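Local coordinates for protein beta-galactosidase (Streptococcus pneumoniae, PDB 4CU9) that probably binds carbohydrate, serving as a calcium-containing carbohydrate-binding module of a large, multifunctional beta-galactosidase, at residues Y37-H43 with M176-T180; H43-R48 with H85-D89. Where two conformers were deposited one is given. Residue numbers count along the deposited sequence, not the author numbering.

Overall arrangement
A loop without regular structure can be held to a beta-sheet by a metal ion at one point and by side-chain packing at the next, as the two contacts illustrate. Contact 1, the more buried, wraps Tyr37-His43 round a calcium ion against strand 173-182; its chemistry is metal coordination backed by two hydrogen bonds. Contact 2, nested inside the loop that contact 1 closes, lies at the surface and relies on ring and CH-pi packing with one long salt bridge. They share His43, and strands 173-182 and 73-86 are sheet neighbours, joined by a probable hydrogen bond from Ile177 N to His85 O (2.7 Å). A salt bridge from Arg47 NH2 to Asp40 OD2 (2.8 Å) links the loop segments of the two contacts.

Contact 1 (Y37-H43 with M176-T180); sequences YLNDGDH and MIEMT. With CA (calcium ion), chain C.
This is a calcium site built where an irregular loop, ahead of strand 49-50, folds over the bulged part of strand 173-182. Residues 37-43 curl round the ion, with Leu38 and Glu178 in register (CA to CA 4.3 Å). Calcium takes Tyr37 O at 2.2 Å, Asp40 OD1 and Asp42 O at 2.4 Å, Ile177 O at 2.3 Å, Glu178 OE1 at 2.2 Å and the oxygen of water 1 at 2.3 Å, which also donates to Asp42 OD2 (2.8 Å). Ile177 and Glu178 form a classic beta bulge opposite His85; here the Ile177 carbonyl and Glu178 carboxylate both reach the metal, consistent with the calcium site of many galactose-binding-like beta-sandwich domains. Glu178 (chi1 t, chi2 p) divides its oxygens: OE2 accepts from Gly41 N at 2.9 Å. At Gly41 (phi/psi 78/-11) a CB would jam against the preceding carbonyl oxygen. Asp40, chi1 p, makes an Asx turn, OD1 accepting from Asp42 N at 2.9 Å; its OD2 pairs with Arg47. Met179 N donates to Leu38 O (2.8 Å), while Leu38 CD2 packs on Met176 CB at 3.6 Å.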
ATOM      1  N   TYR A  37      -8.832   5.211  -0.111  1.00 13.19           N
ATOM      2  CA  TYR A  37      -9.208   4.985  -1.496  1.00 13.06           C
ATOM      3  C   TYR A  37      -8.522   3.760  -2.103  1.00 13.17           C
ATOM      4  O   TYR A  37      -8.942   3.304  -3.168  1.00 11.30           O
ATOM      5  CB  TYR A  37      -8.908   6.204  -2.372  1.00 13.42           C
ATOM      6  CG  TYR A  37      -9.699   7.445  -2.038  1.00 13.82           C
ATOM      7  CD1 TYR A  37     -10.965   7.352  -1.499  1.00 14.38           C
ATOM      8  CD2 TYR A  37      -9.178   8.715  -2.268  1.00 14.77           C
ATOM      9  CE1 TYR A  37     -11.711   8.484  -1.174  1.00 16.14           C
ATOM     10  CE2 TYR A  37      -9.933   9.861  -1.979  1.00 15.56           C
ATOM     11  CZ  TYR A  37     -11.197   9.729  -1.427  1.00 16.44           C
ATOM     12  OH  TYR A  37     -11.992  10.829  -1.082  1.00 18.30           O
ATOM     13  N   LEU A  38      -7.512   3.212  -1.415  1.00 13.23           N
ATOM     14  CA  LEU A  38      -6.812   2.022  -1.877  1.00 13.07           C
ATOM     15  C   LEU A  38      -7.660   0.751  -1.918  1.00 13.40           C
ATOM     16  O   LEU A  38      -7.410  -0.115  -2.759  1.00 12.66           O
ATOM     17  CB  LEU A  38      -5.619   1.691  -1.002  1.00 14.14           C
ATOM     18  CG  LEU A  38      -4.359   2.541  -1.135  1.00 14.60           C
ATOM     19  CD1 LEU A  38      -3.301   1.972  -0.213  1.00 14.67           C
ATOM     20  CD2 LEU A  38      -3.844   2.533  -2.550  1.00 14.87           C
ATOM     21  N   ASN A  39      -8.615   0.621  -1.008  1.00 14.27           N
ATOM     22  CA  ASN A  39      -9.446  -0.596  -0.990  1.00 14.61           C
ATOM     23  C   ASN A  39     -10.930  -0.367  -0.969  1.00 15.58           C
ATOM     24  O   ASN A  39     -11.658  -1.119  -0.324  1.00 17.76           O
ATOM     25  CB  ASN A  39      -9.025  -1.519   0.161  1.00 14.70           C
ATOM     26  CG  ASN A  39      -9.325  -0.932   1.521  1.00 14.16           C
ATOM     27  OD1 ASN A  39      -9.416   0.271   1.657  1.00 13.58           O
ATOM     28  ND2 ASN A  39      -9.477  -1.787   2.536  1.00 14.21           N
ATOM     29  N   ASP A  40     -11.395   0.636  -1.695  1.00 15.84           N
ATOM     30  CA  ASP A  40     -12.824   0.960  -1.705  1.00 16.12           C
ATOM     31  C   ASP A  40     -13.554   0.361  -2.905  1.00 16.45           C
ATOM     32  O   ASP A  40     -14.717   0.634  -3.133  1.00 15.76           O
ATOM     33  CB  ASP A  40     -13.018   2.479  -1.644  1.00 15.25           C
ATOM     34  CG  ASP A  40     -12.480   3.190  -2.837  1.00 14.78           C
ATOM     35  OD1 ASP A  40     -11.872   2.596  -3.757  1.00 13.46           O
ATOM     36  OD2 ASP A  40     -12.657   4.396  -2.887  1.00 14.35           O
ATOM     37  N   GLY A  41     -12.864  -0.435  -3.714  1.00 16.18           N
ATOM     38  CA  GLY A  41     -13.490  -0.989  -4.907  1.00 16.73           C
ATOM     39  C   GLY A  41     -13.620  -0.037  -6.078  1.00 17.43           C
ATOM     40  O   GLY A  41     -13.959  -0.475  -7.177  1.00 18.24           O
ATOM     41  N   ASP A  42     -13.364   1.260  -5.841  1.00 17.06           N
ATOM     42  CA  ASP A  42     -13.564   2.298  -6.828  1.00 17.27           C
ATOM     43  C   ASP A  42     -12.274   2.463  -7.629  1.00 16.86           C
ATOM     44  O   ASP A  42     -11.186   2.404  -7.073  1.00 14.09           O
ATOM     45  CB  ASP A  42     -13.980   3.614  -6.150  1.00 19.66           C
ATOM     46  CG  ASP A  42     -13.855   4.806  -7.066  1.00 21.12           C
ATOM     47  OD1 ASP A  42     -14.819   5.099  -7.794  1.00 23.37           O
ATOM     48  OD2 ASP A  42     -12.758   5.426  -7.109  1.00 21.45           O
ATOM     49  N   HIS A  43     -12.413   2.669  -8.936  1.00 17.60           N
ATOM     50  CA  HIS A  43     -11.268   2.867  -9.807  1.00 19.24           C
ATOM     51  C   HIS A  43     -11.289   4.234 -10.489  1.00 18.42           C
ATOM     52  O   HIS A  43     -10.726   4.387 -11.541  1.00 17.42           O
ATOM     53  CB  HIS A  43     -11.139   1.710 -10.802  1.00 19.68           C
ATOM     54  CG  HIS A  43     -10.808   0.402 -10.148  1.00 21.37           C
ATOM     55  ND1 HIS A  43      -9.527  -0.111 -10.089  1.00 19.89           N
ATOM     56  CD2 HIS A  43     -11.595  -0.491  -9.505  1.00 22.24           C
ATOM     57  CE1 HIS A  43      -9.538  -1.260  -9.433  1.00 20.77           C
ATOM     58  NE2 HIS A  43     -10.781  -1.513  -9.064  1.00 21.98           N
ATOM     59  N   MET A 176      -1.672   5.581  -6.364  1.00 10.57           N
ATOM     60  CA  MET A 176      -2.447   4.375  -6.580  1.00 11.66           C
ATOM     61  C   MET A 176      -3.913   4.601  -6.424  1.00 12.66           C
ATOM     62  O   MET A 176      -4.369   5.358  -5.536  1.00 12.95           O
ATOM     63  CB  MET A 176      -2.069   3.221  -5.613  1.00 12.82           C
ATOM     64  CG  MET A 176      -0.623   2.831  -5.577  1.00 13.31           C
ATOM     65  SD  MET A 176      -0.284   1.348  -4.586  1.00 14.99           S
ATOM     66  CE  MET A 176      -0.978   0.067  -5.574  1.00 15.40           C
ATOM     67  N   ILE A 177      -4.658   3.884  -7.260  1.00 11.88           N
ATOM     68  CA  ILE A 177      -6.110   3.939  -7.233  1.00 12.44           C
ATOM     69  C   ILE A 177      -6.721   2.753  -6.500  1.00 11.97           C
ATOM     70  O   ILE A 177      -7.801   2.868  -5.952  1.00 12.38           O
ATOM     71  CB  ILE A 177      -6.638   4.033  -8.681  1.00 13.05           C
ATOM     72  CG1 ILE A 177      -6.300   5.412  -9.236  1.00 14.68           C
ATOM     73  CG2 ILE A 177      -8.134   3.781  -8.776  1.00 14.27           C
ATOM     74  CD1 ILE A 177      -6.289   5.437 -10.758  1.00 15.76           C
ATOM     75  N   GLU A 178      -6.054   1.604  -6.558  1.00 11.24           N
ATOM     76  CA  GLU A 178      -6.533   0.427  -5.875  1.00 11.49           C
ATOM     77  C   GLU A 178      -5.396  -0.536  -5.583  1.00 11.42           C
ATOM     78  O   GLU A 178      -4.444  -0.660  -6.349  1.00 10.87           O
ATOM     79  CB  GLU A 178      -7.658  -0.265  -6.667  1.00 11.26           C
ATOM     80  CG  GLU A 178      -8.475  -1.273  -5.863  1.00 12.41           C
ATOM     81  CD  GLU A 178      -9.505  -0.663  -4.930  1.00 12.51           C
ATOM     82  OE1 GLU A 178      -9.702   0.588  -4.924  1.00 13.45           O
ATOM     83  OE2 GLU A 178     -10.160  -1.441  -4.201  1.00 12.24           O
ATOM     84  N   MET A 179      -5.518  -1.207  -4.445  1.00 10.98           N
ATOM     85  CA  MET A 179      -4.583  -2.263  -4.071  1.00 11.50           C
ATOM     86  C   MET A 179      -5.429  -3.343  -3.428  1.00 11.50           C
ATOM     87  O   MET A 179      -6.162  -3.051  -2.486  1.00 11.61           O
ATOM     88  CB  MET A 179      -3.565  -1.726  -3.079  1.00 11.68           C
ATOM     89  CG  MET A 179      -2.689  -2.766  -2.443  1.00 12.61           C
ATOM     90  SD  MET A 179      -1.573  -2.111  -1.215  1.00 12.86           S
ATOM     91  CE  MET A 179      -0.582  -0.921  -2.075  1.00 12.43           C
ATOM     92  N   THR A 180      -5.299  -4.573  -3.907  1.00 11.34           N
ATOM     93  CA  THR A 180      -6.098  -5.702  -3.428  1.00 11.61           C
ATOM     94  C   THR A 180      -5.209  -6.932  -3.257  1.00 11.14           C
ATOM     95  O   THR A 180      -4.251  -7.154  -4.050  1.00 11.31           O
ATOM     96  CB  THR A 180      -7.208  -6.041  -4.452  1.00 12.43           C
ATOM     97  OG1 THR A 180      -7.825  -4.845  -4.925  1.00 14.54           O
ATOM     98  CG2 THR A 180      -8.270  -6.881  -3.834  1.00 13.92           C
TER
HETATM   99 CA    CA C2999      -9.943   2.803  -5.113  1.00 12.54          CA
HETATM  100  O   HOH W   1     -10.354   4.971  -5.804  1.00 12.39           O

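Contact 2 (H43-R48 with H85-D89)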
ATOM      1  N   HIS A  43     -12.413   2.669  -8.936  1.00 17.60           N
ATOM      2  CA  HIS A  43     -11.268   2.867  -9.807  1.00 19.24           C
ATOM      3  C   HIS A  43     -11.289   4.234 -10.489  1.00 18.42           C
ATOM      4  O   HIS A  43     -10.726   4.387 -11.541  1.00 17.42           O
ATOM      5  CB  HIS A  43     -11.139   1.710 -10.802  1.00 19.68           C
ATOM      6  CG  HIS A  43     -10.808   0.402 -10.148  1.00 21.37           C
ATOM      7  ND1 HIS A  43      -9.527  -0.111 -10.089  1.00 19.89           N
ATOM      8  CD2 HIS A  43     -11.595  -0.491  -9.505  1.00 22.24           C
ATOM      9  CE1 HIS A  43      -9.538  -1.260  -9.433  1.00 20.77           C
ATOM     10  NE2 HIS A  43     -10.781  -1.513  -9.064  1.00 21.98           N
ATOM     11  N   SER A  44     -11.886   5.241  -9.843  1.00 19.46           N
ATOM     12  CA  SER A  44     -11.871   6.598 -10.358  1.00 21.25           C
ATOM     13  C   SER A  44     -10.475   7.201 -10.180  1.00 21.74           C
ATOM     14  O   SER A  44      -9.896   7.133  -9.092  1.00 20.07           O
ATOM     15  CB  SER A  44     -12.871   7.485  -9.589  1.00 23.46           C
ATOM     16  OG  SER A  44     -14.152   6.880  -9.508  1.00 26.01           O
ATOM     17  N   GLU A  45      -9.971   7.841 -11.224  1.00 22.79           N
ATOM     18  CA  GLU A  45      -8.682   8.539 -11.187  1.00 24.53           C
ATOM     19  C   GLU A  45      -8.634   9.662 -10.172  1.00 23.73           C
ATOM     20  O   GLU A  45      -7.547  10.026  -9.696  1.00 23.91           O
ATOM     21  CB  GLU A  45      -8.304   9.062 -12.591  1.00 29.39           C
ATOM     22  CG  GLU A  45      -8.199   7.934 -13.595  1.00 32.77           C
ATOM     23  CD  GLU A  45      -7.570   8.319 -14.920  1.00 38.74           C
ATOM     24  OE1 GLU A  45      -7.281   9.512 -15.151  1.00 40.14           O
ATOM     25  OE2 GLU A  45      -7.377   7.397 -15.741  1.00 44.05           O
ATOM     26  N   ASN A  46      -9.799  10.182  -9.810  0.50 23.15           N
ATOM     27  CA  ASN A  46      -9.880  11.294  -8.867  0.50 23.72           C
ATOM     28  C   ASN A  46      -9.984  10.881  -7.403  0.50 22.75           C
ATOM     29  O   ASN A  46     -10.068  11.742  -6.531  0.50 22.90           O
ATOM     30  CB  ASN A  46     -11.047  12.201  -9.254  0.50 24.59           C
ATOM     31  CG  ASN A  46     -10.761  12.990 -10.516  0.50 25.39           C
ATOM     32  OD1 ASN A  46     -11.522  12.950 -11.479  0.50 25.37           O
ATOM     33  ND2 ASN A  46      -9.640  13.703 -10.521  0.50 26.28           N
ATOM     34  N   ARG A  47      -9.968   9.570  -7.143  1.00 21.93           N
ATOM     35  CA  ARG A  47      -9.910   9.042  -5.789  1.00 19.55           C
ATOM     36  C   ARG A  47      -8.664   8.181  -5.663  1.00 18.66           C
ATOM     37  O   ARG A  47      -8.696   6.974  -5.889  1.00 17.89           O
ATOM     38  CB  ARG A  47     -11.151   8.229  -5.477  1.00 20.76           C
ATOM     39  CG  ARG A  47     -12.443   9.042  -5.428  1.00 23.21           C
ATOM     40  CD  ARG A  47     -13.667   8.143  -5.384  1.00 24.28           C
ATOM     41  NE  ARG A  47     -13.677   7.217  -4.226  1.00 26.57           N
ATOM     42  CZ  ARG A  47     -14.222   7.494  -3.034  1.00 29.06           C
ATOM     43  NH1 ARG A  47     -14.794   8.671  -2.806  1.00 30.48           N
ATOM     44  NH2 ARG A  47     -14.207   6.586  -2.060  1.00 32.56           N
ATOM     45  N   ARG A  48      -7.554   8.801  -5.309  1.00 16.70           N
ATOM     46  CA  ARG A  48      -6.294   8.068  -5.235  1.00 15.95           C
ATOM     47  C   ARG A  48      -5.589   8.289  -3.901  1.00 13.89           C
ATOM     48  O   ARG A  48      -5.871   9.245  -3.181  1.00 12.92           O
ATOM     49  CB  ARG A  48      -5.390   8.481  -6.382  1.00 18.40           C
ATOM     50  CG  ARG A  48      -5.084   9.960  -6.357  1.00 20.05           C
ATOM     51  CD  ARG A  48      -4.786  10.489  -7.717  1.00 22.54           C
ATOM     52  NE  ARG A  48      -4.474  11.916  -7.619  1.00 23.81           N
ATOM     53  CZ  ARG A  48      -5.165  12.896  -8.198  1.00 23.59           C
ATOM     54  NH1 ARG A  48      -6.213  12.653  -8.957  1.00 22.78           N
ATOM     55  NH2 ARG A  48      -4.775  14.140  -8.028  1.00 26.65           N
ATOM     56  N   HIS A  85      -3.423  -0.960  -9.072  1.00 11.51           N
ATOM     57  CA  HIS A  85      -3.831   0.055 -10.061  1.00 12.74           C
ATOM     58  C   HIS A  85      -3.112   1.362  -9.738  1.00 12.02           C
ATOM     59  O   HIS A  85      -3.447   2.023  -8.737  1.00 11.85           O
ATOM     60  CB  HIS A  85      -5.334   0.284  -9.977  1.00 13.88           C
ATOM     61  CG  HIS A  85      -5.931   0.989 -11.156  1.00 16.40           C
ATOM     62  ND1 HIS A  85      -5.186   1.601 -12.136  1.00 18.49           N
ATOM     63  CD2 HIS A  85      -7.228   1.156 -11.516  1.00 17.88           C
ATOM     64  CE1 HIS A  85      -5.994   2.114 -13.055  1.00 18.50           C
ATOM     65  NE2 HIS A  85      -7.239   1.846 -12.707  1.00 20.57           N
ATOM     66  N   PHE A  86      -2.141   1.730 -10.551  1.00 11.33           N
ATOM     67  CA  PHE A  86      -1.370   2.938 -10.346  1.00 11.49           C
ATOM     68  C   PHE A  86      -1.940   4.103 -11.118  1.00 13.08           C
ATOM     69  O   PHE A  86      -2.628   3.920 -12.138  1.00 12.35           O
ATOM     70  CB  PHE A  86       0.093   2.711 -10.741  1.00 11.06           C
ATOM     71  CG  PHE A  86       0.792   1.723  -9.857  1.00 10.58           C
ATOM     72  CD1 PHE A  86       1.175   2.086  -8.582  1.00 10.91           C
ATOM     73  CD2 PHE A  86       1.102   0.455 -10.300  1.00 10.82           C
ATOM     74  CE1 PHE A  86       1.807   1.199  -7.750  1.00 10.44           C
ATOM     75  CE2 PHE A  86       1.756  -0.424  -9.496  1.00 10.62           C
ATOM     76  CZ  PHE A  86       2.127  -0.047  -8.227  1.00 10.93           C
ATOM     77  N   PHE A  87      -1.588   5.305 -10.657  1.00 13.37           N
ATOM     78  CA  PHE A  87      -2.028   6.538 -11.273  1.00 14.38           C
ATOM     79  C   PHE A  87      -0.795   7.363 -11.555  1.00 13.86           C
ATOM     80  O   PHE A  87       0.228   7.166 -10.915  1.00 12.86           O
ATOM     81  CB  PHE A  87      -2.917   7.309 -10.310  1.00 15.89           C
ATOM     82  CG  PHE A  87      -3.241   8.724 -10.743  1.00 18.54           C
ATOM     83  CD1 PHE A  87      -4.282   8.968 -11.611  1.00 19.96           C
ATOM     84  CD2 PHE A  87      -2.543   9.806 -10.222  1.00 19.54           C
ATOM     85  CE1 PHE A  87      -4.607  10.262 -11.991  1.00 22.72           C
ATOM     86  CE2 PHE A  87      -2.880  11.101 -10.563  1.00 22.07           C
ATOM     87  CZ  PHE A  87      -3.910  11.330 -11.459  1.00 22.37           C
ATOM     88  N   ALA A  88      -0.896   8.259 -12.532  1.00 13.21           N
ATOM     89  CA  ALA A  88       0.183   9.223 -12.772  1.00 12.77           C
ATOM     90  C   ALA A  88      -0.369  10.568 -13.159  1.00 14.31           C
ATOM     91  O   ALA A  88      -1.410  10.659 -13.789  1.00 14.86           O
ATOM     92  CB  ALA A  88       1.104   8.708 -13.863  1.00 12.55           C
ATOM     93  N   ASP A  89       0.390  11.600 -12.810  1.00 14.90           N
ATOM     94  CA  ASP A  89       0.131  12.975 -13.212  1.00 16.13           C
ATOM     95  C   ASP A  89       1.467  13.710 -13.106  1.00 16.53           C
ATOM     96  O   ASP A  89       2.527  13.056 -13.123  1.00 15.83           O
ATOM     97  CB  ASP A  89      -0.996  13.600 -12.370  1.00 15.78           C
ATOM     98  CG  ASP A  89      -0.629  13.797 -10.916  1.00 16.04           C
ATOM     99  OD1 ASP A  89       0.493  13.419 -10.495  1.00 14.15           O
ATOM    100  OD2 ASP A  89      -1.483  14.371 -10.190  1.00 17.19           O
TER
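Strand 73-86 ends by running past a loop that it meets through side chains. His85 comes first, its ring meeting that of His43 rim to rim: centroids are 5.3 Å apart, planes at 32°, and His85 CD2 approaches His43 ND1 to 3.0 Å. Phe87, two residues on, again directs its CA-to-CB bond toward the loop and supplies the largest covered area. Arg48 CD lies 3.6 Å from the centroid of the Phe87 ring, over its face, a CH-pi contact, while Phe87 CE1 is 3.7 Å from Glu45 O. That same carbonyl accepts from Arg48 NH1 at 3.0 Å, which ties the guanidinium back to the type I turn Ser44-Arg47, whose Arg47 N donates to Ser44 O (3.1 Å). At Asp89, OD2 stands 3.9 Å from Arg48 NH2, a long salt bridge of charges alone; OD1 is hydrogen-bonded to Thr92 OG1 and Gly91 N. The arrangement is a surface packing of a beta turn against a strand's end, beside the calcium-binding loop of a galactose-binding-like beta-sandwich.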